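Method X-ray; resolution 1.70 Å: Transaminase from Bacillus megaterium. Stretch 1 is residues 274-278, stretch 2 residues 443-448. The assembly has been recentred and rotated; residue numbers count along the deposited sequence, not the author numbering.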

# COMPACT_ATOMS: atom_id res chain seq x y z
N GLY B 274 -2.18 -19.34 25.51
CA GLY B 274 -2.16 -20.76 25.27
C GLY B 274 -1.44 -21.58 26.33
O GLY B 274 -0.63 -21.07 27.10
N PHE B 275 -1.75 -22.87 26.34
CA PHE B 275 -1.05 -23.87 27.16
C PHE B 275 -1.10 -23.61 28.65
O PHE B 275 -0.07 -23.51 29.32
CB PHE B 275 0.36 -24.16 26.60
CG PHE B 275 0.30 -24.66 25.19
CD1 PHE B 275 -0.07 -25.97 24.94
CD2 PHE B 275 0.47 -23.77 24.11
CE1 PHE B 275 -0.22 -26.43 23.64
CE2 PHE B 275 0.32 -24.23 22.80
CZ PHE B 275 0.00 -25.55 22.57
N GLY B 276 -2.33 -23.48 29.15
CA GLY B 276 -2.58 -23.48 30.59
C GLY B 276 -2.50 -22.14 31.27
O GLY B 276 -2.84 -22.01 32.45
N ARG B 277 -2.05 -21.11 30.52
CA ARG B 277 -1.81 -19.78 31.06
C ARG B 277 -3.03 -19.22 31.82
O ARG B 277 -2.87 -18.49 32.81
CB ARG B 277 -1.38 -18.82 29.91
CG ARG B 277 -1.20 -17.34 30.27
CD ARG B 277 -0.20 -17.11 31.42
NE ARG B 277 1.10 -17.70 31.09
CZ ARG B 277 2.13 -17.77 31.93
NH1 ARG B 277 2.03 -17.24 33.16
NH2 ARG B 277 3.27 -18.34 31.54
N THR B 278 -4.22 -19.56 31.34
CA THR B 278 -5.47 -18.98 31.88
C THR B 278 -6.27 -20.02 32.67
O THR B 278 -7.43 -19.79 33.02
CB THR B 278 -6.40 -18.42 30.76
OG1 THR B 278 -7.00 -19.50 30.03
CG2 THR B 278 -5.59 -17.50 29.79
N ILE B 443 0.51 -9.73 35.64
CA ILE B 443 1.18 -10.62 36.58
C ILE B 443 1.10 -12.03 36.06
O ILE B 443 0.03 -12.49 35.70
CB ILE B 443 0.52 -10.52 37.98
CG1 ILE B 443 0.69 -9.09 38.53
CG2 ILE B 443 1.13 -11.53 38.96
CD1 ILE B 443 -0.19 -8.77 39.71
N GLY B 444 2.25 -12.73 36.05
CA GLY B 444 2.28 -14.13 35.65
C GLY B 444 3.46 -14.87 36.26
O GLY B 444 4.49 -14.28 36.51
N ALA B 445 3.28 -16.16 36.51
CA ALA B 445 4.36 -17.03 36.98
C ALA B 445 4.22 -18.36 36.26
O ALA B 445 3.38 -18.48 35.37
CB ALA B 445 4.28 -17.19 38.51
N SER B 446 5.03 -19.36 36.63
CA SER B 446 4.87 -20.68 36.02
C SER B 446 3.57 -21.29 36.53
O SER B 446 3.08 -20.90 37.61
CB SER B 446 6.07 -21.56 36.34
OG SER B 446 7.30 -20.87 36.11
N LEU B 447 3.00 -22.22 35.78
CA LEU B 447 1.73 -22.83 36.14
C LEU B 447 1.83 -23.60 37.46
O LEU B 447 0.83 -23.70 38.19
CB LEU B 447 1.24 -23.76 35.04
CG LEU B 447 1.17 -23.15 33.62
CD1 LEU B 447 0.51 -24.10 32.65
CD2 LEU B 447 0.46 -21.80 33.67
N ASN B 448 3.02 -24.11 37.74
CA ASN B 448 3.30 -24.84 38.98
C ASN B 448 3.92 -23.99 40.12
O ASN B 448 4.56 -24.54 41.04
CB ASN B 448 4.17 -26.07 38.68
CG ASN B 448 5.57 -25.69 38.21
OD1 ASN B 448 5.80 -24.57 37.78
ND2 ASN B 448 6.51 -26.63 38.31

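Stretch 1 has no regular helix or strand, and the contact with stretch 2 rests on individual residue conformations rather than on a ladder of paired backbone amides. The nearest CA atoms across the stretches are those of Arg277 and Leu447, 6.9 Å apart. The touching residues are at least 167 positions apart in sequence. The interface is small: 207 Å² is buried, both sides summed.

The backbone of stretch 1 turns through two consecutive residues with positive phi, Phe275 (60/55) and Gly276 (88/-8), before Arg277 returns to -53/-34. At Gly276 the positive phi by itself favours glycine, and the surroundings add a steric argument: an ideally placed CB would point toward stretch 2 and lie 2.5 Å from Leu447 CD1, a clash. The absent side chain thus leaves room for the leucine methyl. In stretch 2, Gly444 and Ala445 are extended, with phi/psi of -155/149 and -140/-174, whereas Leu447 adopts -63/-30. An ideal CB on Gly444 would also face the other stretch, at a tight 3.2 Å from Arg277 NH1.

Leu447 supplies the apolar part of the contact. Its CA-to-CB bond points toward stretch 1, and with chi1 at -53° (m) and chi2 at -173° (t) its two methyls meet the backbone there. Leu447 CD1 lies 3.4 Å from Phe275 O, while Leu447 CD2 is 3.5 Å from Gly276 O and 4.0 Å from Arg277 CA. These are van der Waals contacts, in which a branched side chain packs against carbonyl oxygens and a backbone carbon. Phe275 takes part through its main chain; its side chain starts sideways and its end leads away, and its nearest approach to stretch 2 is 6.1 Å, from Phe275 CB to Leu447 CD1.

Arg277 supplies the polar part. Its CA-to-CB bond points away from stretch 2, yet the end of the side chain comes nearer. The t, p, p sequence of chi1 to chi3 (175°, 56° and 57°) bends the chain so that the guanidinium reaches the opposing backbone. There Arg277 NH1 donates a hydrogen bond to Ala445 O at 2.9 Å. The distance is short, but the N-H...acceptor angle of 137° departs appreciably from linearity. The oxygen lies at the edge of the guanidinium, near its plane, where an N-H group can address it. Gly444 CA is 4.0 Å from Arg277 NH1, an oblique packing contact. The acceptor is the main-chain carbonyl of Ala445; the CA-to-CB bond of Ala445 points away from stretch 1.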